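Local coordinates for uncharacterized protein A6V7T0 (PDB 3K12) that is of unknown function but belongs to the YjgF-like clan, as a small alpha/beta protein of the endoribonuclease L-PSP family with three chains in its assembly, at residues R4-K9 with I46-Q51; Q26-P31 with Q36-Q41. All coordinates share one frame; numbering follows the deposited sequence.

Contact 1 of 2, residues R4-K9 with I46-Q51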
loop_
_atom_site.group_PDB
_atom_site.type_symbol
_atom_site.label_atom_id
_atom_site.label_comp_id
_atom_site.label_asym_id
_atom_site.label_seq_id
_atom_site.Cartn_x
_atom_site.Cartn_y
_atom_site.Cartn_z
ATOM N N ARG D 4 -0.267 14.787 -13.437
ATOM C CA ARG D 4 0.083 15.012 -12.058
ATOM C C ARG D 4 -0.452 16.339 -11.558
ATOM O O ARG D 4 -0.534 17.330 -12.319
ATOM C CB ARG D 4 1.598 14.997 -11.881
ATOM C CG ARG D 4 2.160 13.610 -12.096
ATOM C CD ARG D 4 3.666 13.611 -11.892
ATOM N NE ARG D 4 4.207 12.250 -11.989
ATOM C CZ ARG D 4 4.546 11.696 -13.136
ATOM N NH1 ARG D 4 4.391 12.362 -14.278
ATOM N NH2 ARG D 4 5.032 10.452 -13.155
ATOM N N PHE D 5 -0.755 16.366 -10.266
ATOM C CA PHE D 5 -1.380 17.527 -9.607
ATOM C C PHE D 5 -0.659 17.876 -8.326
ATOM O O PHE D 5 -0.290 16.986 -7.544
ATOM C CB PHE D 5 -2.897 17.273 -9.369
ATOM C CG PHE D 5 -3.629 16.865 -10.624
ATOM C CD1 PHE D 5 -3.593 15.539 -11.079
ATOM C CD2 PHE D 5 -4.316 17.809 -11.391
ATOM C CE1 PHE D 5 -4.214 15.164 -12.262
ATOM C CE2 PHE D 5 -4.956 17.433 -12.583
ATOM C CZ PHE D 5 -4.911 16.104 -13.013
ATOM N N GLU D 6 -0.466 19.168 -8.081
ATOM C CA GLU D 6 0.180 19.680 -6.894
ATOM C C GLU D 6 1.576 19.059 -6.743
ATOM O O GLU D 6 1.861 18.309 -5.809
ATOM C CB GLU D 6 -0.707 19.481 -5.646
ATOM C CG GLU D 6 -1.977 20.316 -5.734
ATOM C CD GLU D 6 -2.929 20.154 -4.555
ATOM O OE1 GLU D 6 -2.491 19.796 -3.446
ATOM O OE2 GLU D 6 -4.122 20.417 -4.763
ATOM N N VAL D 7 2.433 19.407 -7.709
ATOM C CA VAL D 7 3.731 18.747 -7.895
ATOM C C VAL D 7 4.864 19.659 -7.494
ATOM O O VAL D 7 4.875 20.851 -7.848
ATOM C CB VAL D 7 3.938 18.319 -9.356
ATOM C CG1 VAL D 7 5.099 17.324 -9.454
ATOM C CG2 VAL D 7 2.697 17.674 -9.885
ATOM N N VAL D 8 5.777 19.092 -6.725
ATOM C CA VAL D 8 7.021 19.740 -6.305
ATOM C C VAL D 8 8.141 18.701 -6.525
ATOM O O VAL D 8 7.858 17.539 -6.881
ATOM C CB VAL D 8 6.953 20.225 -4.822
ATOM C CG1 VAL D 8 5.847 21.310 -4.643
ATOM C CG2 VAL D 8 6.681 19.085 -3.858
ATOM N N LYS D 9 9.398 19.080 -6.305
ATOM C CA LYS D 9 10.517 18.118 -6.482
ATOM C C LYS D 9 10.306 16.834 -5.692
ATOM O O LYS D 9 10.625 15.723 -6.173
ATOM C CB LYS D 9 11.872 18.727 -6.052
ATOM C CG LYS D 9 12.384 19.812 -6.984
ATOM C CD LYS D 9 13.646 20.410 -6.380
ATOM C CE LYS D 9 14.207 21.412 -7.353
ATOM N NZ LYS D 9 15.486 21.996 -6.832
ATOM N N ILE D 46 -8.705 14.616 0.605
ATOM C CA ILE D 46 -8.925 13.577 -0.397
ATOM C C ILE D 46 -10.123 13.874 -1.291
ATOM O O ILE D 46 -10.079 13.711 -2.502
ATOM C CB ILE D 46 -9.000 12.171 0.266
ATOM C CG1 ILE D 46 -7.614 11.785 0.822
ATOM C CG2 ILE D 46 -9.471 11.105 -0.703
ATOM C CD1 ILE D 46 -7.665 10.724 1.936
ATOM N N ASP D 47 -11.214 14.318 -0.652
ATOM C CA ASP D 47 -12.438 14.652 -1.381
ATOM C C ASP D 47 -12.166 15.724 -2.432
ATOM O O ASP D 47 -12.624 15.633 -3.557
ATOM C CB ASP D 47 -13.532 15.154 -0.399
ATOM C CG ASP D 47 -14.913 14.597 -0.724
ATOM O OD1 ASP D 47 -15.054 13.391 -0.896
ATOM O OD2 ASP D 47 -15.902 15.364 -0.739
ATOM N N ARG D 48 -11.447 16.759 -2.007
ATOM C CA ARG D 48 -11.138 17.918 -2.876
ATOM C C ARG D 48 -10.311 17.441 -4.055
ATOM O O ARG D 48 -10.607 17.766 -5.196
ATOM C CB ARG D 48 -10.403 18.979 -2.098
ATOM C CG ARG D 48 -9.932 20.154 -2.938
ATOM C CD ARG D 48 -9.085 21.116 -2.129
ATOM N NE ARG D 48 -7.797 20.548 -1.760
ATOM C CZ ARG D 48 -6.753 20.447 -2.594
ATOM N NH1 ARG D 48 -5.624 19.919 -2.166
ATOM N NH2 ARG D 48 -6.829 20.864 -3.848
ATOM N N LEU D 49 -9.289 16.634 -3.753
ATOM C CA LEU D 49 -8.427 16.115 -4.794
ATOM C C LEU D 49 -9.183 15.238 -5.781
ATOM O O LEU D 49 -9.094 15.442 -6.996
ATOM C CB LEU D 49 -7.266 15.336 -4.169
ATOM C CG LEU D 49 -6.156 16.153 -3.523
ATOM C CD1 LEU D 49 -5.235 15.310 -2.646
ATOM C CD2 LEU D 49 -5.354 16.869 -4.615
ATOM N N LEU D 50 -10.011 14.317 -5.264
ATOM C CA LEU D 50 -10.806 13.452 -6.123
ATOM C C LEU D 50 -11.739 14.260 -7.019
ATOM O O LEU D 50 -11.816 14.043 -8.204
ATOM C CB LEU D 50 -11.648 12.484 -5.287
ATOM C CG LEU D 50 -10.812 11.400 -4.631
ATOM C CD1 LEU D 50 -11.670 10.619 -3.629
ATOM C CD2 LEU D 50 -10.111 10.454 -5.682
ATOM N N GLN D 51 -12.465 15.192 -6.427
ATOM C CA GLN D 51 -13.459 15.923 -7.221
ATOM C C GLN D 51 -12.808 16.795 -8.295
ATOM O O GLN D 51 -13.400 17.001 -9.370
ATOM C CB GLN D 51 -14.369 16.748 -6.303
ATOM C CG GLN D 51 -15.263 15.852 -5.463
ATOM C CD GLN D 51 -16.314 16.568 -4.660
ATOM O OE1 GLN D 51 -17.100 15.918 -3.952
ATOM N NE2 GLN D 51 -16.360 17.891 -4.769
#

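Contact 2 of 2, residues Q26-P31 with Q36-Q41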
loop_
_atom_site.group_PDB
_atom_site.type_symbol
_atom_site.label_atom_id
_atom_site.label_comp_id
_atom_site.label_asym_id
_atom_site.label_seq_id
_atom_site.Cartn_x
_atom_site.Cartn_y
_atom_site.Cartn_z
ATOM N N GLN D 26 -1.346 11.330 2.933
ATOM C CA GLN D 26 -2.156 12.469 3.372
ATOM C C GLN D 26 -2.154 12.573 4.880
ATOM O O GLN D 26 -2.516 11.610 5.578
ATOM C CB GLN D 26 -3.594 12.275 2.899
ATOM C CG GLN D 26 -3.774 12.373 1.382
ATOM C CD GLN D 26 -3.357 13.717 0.855
ATOM O OE1 GLN D 26 -3.838 14.736 1.317
ATOM N NE2 GLN D 26 -2.435 13.729 -0.115
ATOM N N VAL D 27 -1.766 13.746 5.391
ATOM C CA VAL D 27 -1.771 14.025 6.837
ATOM C C VAL D 27 -2.524 15.340 7.083
ATOM O O VAL D 27 -2.793 16.077 6.141
ATOM C CB VAL D 27 -0.357 14.122 7.418
ATOM C CG1 VAL D 27 0.387 12.805 7.200
ATOM C CG2 VAL D 27 0.403 15.276 6.767
ATOM N N ALA D 28 -2.867 15.612 8.338
ATOM C CA ALA D 28 -3.658 16.806 8.656
ATOM C C ALA D 28 -2.814 18.063 8.499
ATOM O O ALA D 28 -1.723 18.144 9.049
ATOM C CB ALA D 28 -4.181 16.712 10.091
ATOM N N ASP D 29 -3.342 19.034 7.757
ATOM C CA ASP D 29 -2.725 20.367 7.650
ATOM C C ASP D 29 -2.525 21.014 9.025
ATOM O O ASP D 29 -1.516 21.686 9.265
ATOM C CB ASP D 29 -3.600 21.281 6.805
ATOM C CG ASP D 29 -3.319 21.157 5.321
ATOM O OD1 ASP D 29 -2.295 20.539 4.942
ATOM O OD2 ASP D 29 -4.127 21.692 4.522
ATOM N N ASP D 30 -3.484 20.816 9.919
ATOM C CA ASP D 30 -3.350 21.308 11.285
ATOM C C ASP D 30 -3.371 20.122 12.237
ATOM O O ASP D 30 -4.445 19.683 12.619
ATOM C CB ASP D 30 -4.474 22.294 11.630
ATOM C CG ASP D 30 -4.500 22.655 13.119
ATOM O OD1 ASP D 30 -3.538 22.328 13.847
ATOM O OD2 ASP D 30 -5.509 23.254 13.546
ATOM N N PRO D 31 -2.187 19.616 12.623
ATOM C CA PRO D 31 -2.139 18.416 13.455
ATOM C C PRO D 31 -2.201 18.639 14.969
ATOM O O PRO D 31 -1.759 17.779 15.727
ATOM C CB PRO D 31 -0.798 17.787 13.070
ATOM C CG PRO D 31 0.073 18.954 12.731
ATOM C CD PRO D 31 -0.828 20.083 12.276
ATOM N N GLN D 36 -10.246 12.494 15.477
ATOM C CA GLN D 36 -11.420 12.762 14.681
ATOM C C GLN D 36 -11.180 13.969 13.778
ATOM O O GLN D 36 -11.523 13.964 12.575
ATOM C CB GLN D 36 -12.642 13.018 15.575
ATOM C CG GLN D 36 -13.202 11.761 16.255
ATOM C CD GLN D 36 -12.740 11.551 17.687
ATOM O OE1 GLN D 36 -13.428 10.864 18.450
ATOM N NE2 GLN D 36 -11.584 12.111 18.064
ATOM N N ASP D 37 -10.608 15.007 14.373
ATOM C CA ASP D 37 -10.320 16.240 13.644
ATOM C C ASP D 37 -9.346 15.944 12.496
ATOM O O ASP D 37 -9.592 16.355 11.357
ATOM C CB ASP D 37 -9.768 17.308 14.598
ATOM C CG ASP D 37 -9.356 18.594 13.881
ATOM O OD1 ASP D 37 -10.166 19.136 13.102
ATOM O OD2 ASP D 37 -8.218 19.066 14.097
ATOM N N GLN D 38 -8.284 15.203 12.795
ATOM C CA GLN D 38 -7.246 14.913 11.784
ATOM C C GLN D 38 -7.769 14.030 10.667
ATOM O O GLN D 38 -7.481 14.270 9.488
ATOM C CB GLN D 38 -6.022 14.299 12.411
ATOM C CG GLN D 38 -5.320 15.252 13.374
ATOM C CD GLN D 38 -3.891 14.874 13.666
ATOM O OE1 GLN D 38 -3.248 14.161 12.885
ATOM N NE2 GLN D 38 -3.357 15.377 14.783
ATOM N N THR D 39 -8.599 13.057 11.028
ATOM C CA THR D 39 -9.210 12.161 10.058
ATOM C C THR D 39 -10.138 12.948 9.113
ATOM O O THR D 39 -10.137 12.748 7.896
ATOM C CB THR D 39 -9.961 11.005 10.756
ATOM O OG1 THR D 39 -9.031 10.274 11.576
ATOM C CG2 THR D 39 -10.576 10.062 9.727
ATOM N N ARG D 40 -10.942 13.863 9.684
ATOM C CA ARG D 40 -11.838 14.679 8.868
ATOM C C ARG D 40 -11.038 15.550 7.901
ATOM O O ARG D 40 -11.397 15.642 6.735
ATOM C CB ARG D 40 -12.628 15.634 9.760
ATOM C CG ARG D 40 -13.488 14.982 10.778
ATOM C CD ARG D 40 -14.072 15.995 11.826
ATOM N NE ARG D 40 -14.991 15.231 12.661
ATOM C CZ ARG D 40 -16.121 14.715 12.173
ATOM N NH1 ARG D 40 -16.911 13.965 12.918
ATOM N NH2 ARG D 40 -16.444 14.966 10.917
ATOM N N GLN D 41 -10.003 16.212 8.413
ATOM C CA GLN D 41 -9.134 17.054 7.562
ATOM C C GLN D 41 -8.588 16.270 6.368
ATOM O O GLN D 41 -8.608 16.757 5.228
ATOM C CB GLN D 41 -7.948 17.628 8.320
ATOM C CG GLN D 41 -8.280 18.755 9.312
ATOM C CD GLN D 41 -7.038 19.207 10.037
ATOM O OE1 GLN D 41 -6.066 19.644 9.414
ATOM N NE2 GLN D 41 -7.036 19.064 11.367
HETATM O O HOH W 1 -2.334 13.687 10.344
#

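Contact 1 of 2, residues R4-K9 with I46-Q51
OE2 of E6 takes two N-H groups from the guanidinium of R48. NH2 of R48 lies 2.9 Å from OE2 of E6, and NH1 of R48 lies 3.0 Å from the same oxygen. The two bonds differ in approach. NH1 comes in on the syn lone pair of OE2, while NH2 meets the oxygen almost along its C-O bond. OE1 of E6 adds a weak, long bond to NH1 of R48, at 3.4 Å. The carboxylate and guanidinium planes are only 10° apart, and CD of E6 sits at the guanidinium edge, in its plane. The salt bridge is therefore end-on and nearly flat, but most of its grip falls on one oxygen.

The two side chains reach for each other from opposite directions. R48, on helix 35-52, gets there by a bend at chi3 (69°), which brings its guanidinium nearer to E6. E6 stands at the corner in strand 3-7, which pairs with strand 12-17, and its side chain runs out straight past CG. To one side of the plane of the bridge, CD2 of L49, on the same helix, touches OE2 of E6 at 3.8 Å. L49 also packs on M14 and I23 of the sheet.

NH1 of R48 has a further bond to OD1 of N45, which helps set the guanidinium. E6 and R48 are both exposed, so solvent probably screens this charge pair.

Contact 2 of 2, residues Q26-P31 with Q36-Q41
The side-chain amide of Q41 faces the backbone of D30 and bonds it with both ends. OE1 of Q41 accepts from N of D30 at 2.9 Å, and NE2 of Q41 donates to O of D30, also at 2.9 Å. Both bonds are nearly straight, at 167° and 169°. The first uses a lone pair of OE1, in the carbonyl plane. In the second, the donor is tilted 29° from the carbonyl plane of D30, while the acceptor lies close to the amide plane of Q41. With its two ends engaged, the amide is held against rotation. A weak bond from NE2 of Q41 to OD2 of D37, one helical turn back, adds to this.

The methyl of A28 points toward the helix and fits between two glutamines. CB of A28 lies 3.8 Å from CG of Q38 and 3.6 Å from OE1 of Q41. Q38 runs out extended beyond CG alongside this methyl, and its amide ends near P31. Its NE2 lies near the P31 carbonyl, but at a poor angle for a bond, and donates instead to the carbonyls of G33 and R103. OE1 of Q38 accepts from N of R105. It also takes a bond from a water, 2.7 Å from OE1 of Q38, that in turn accepts from N of A28. OD1 of D30 is bonded to S32.

The contact folds the loop after strand 20-26 back on the first turns of helix 35-52. P31 leans on R103 and W104, in the loop before strand 106-113. On the side of the helix away from this loop, T39 packs on L76 and V79 of helix 73-83.

In the fold
From the N terminus, the chain enters strand 3-7, which pairs with strand 12-17. Strand 20-26 follows, and from its end the chain passes through a loop into helix 35-52. Contact 2 closes this short connection, with four residues between its segments. Later on the same helix, contact 1 reaches back to the first strand and closes a much larger loop. Contact 2 lies wholly within it. The centres are 16 Å apart, and Q26 joins them, packing on I46 and L49. Together the two contacts tie helix 35-52 to strand 3-7 near one end and to its own entry loop near the other.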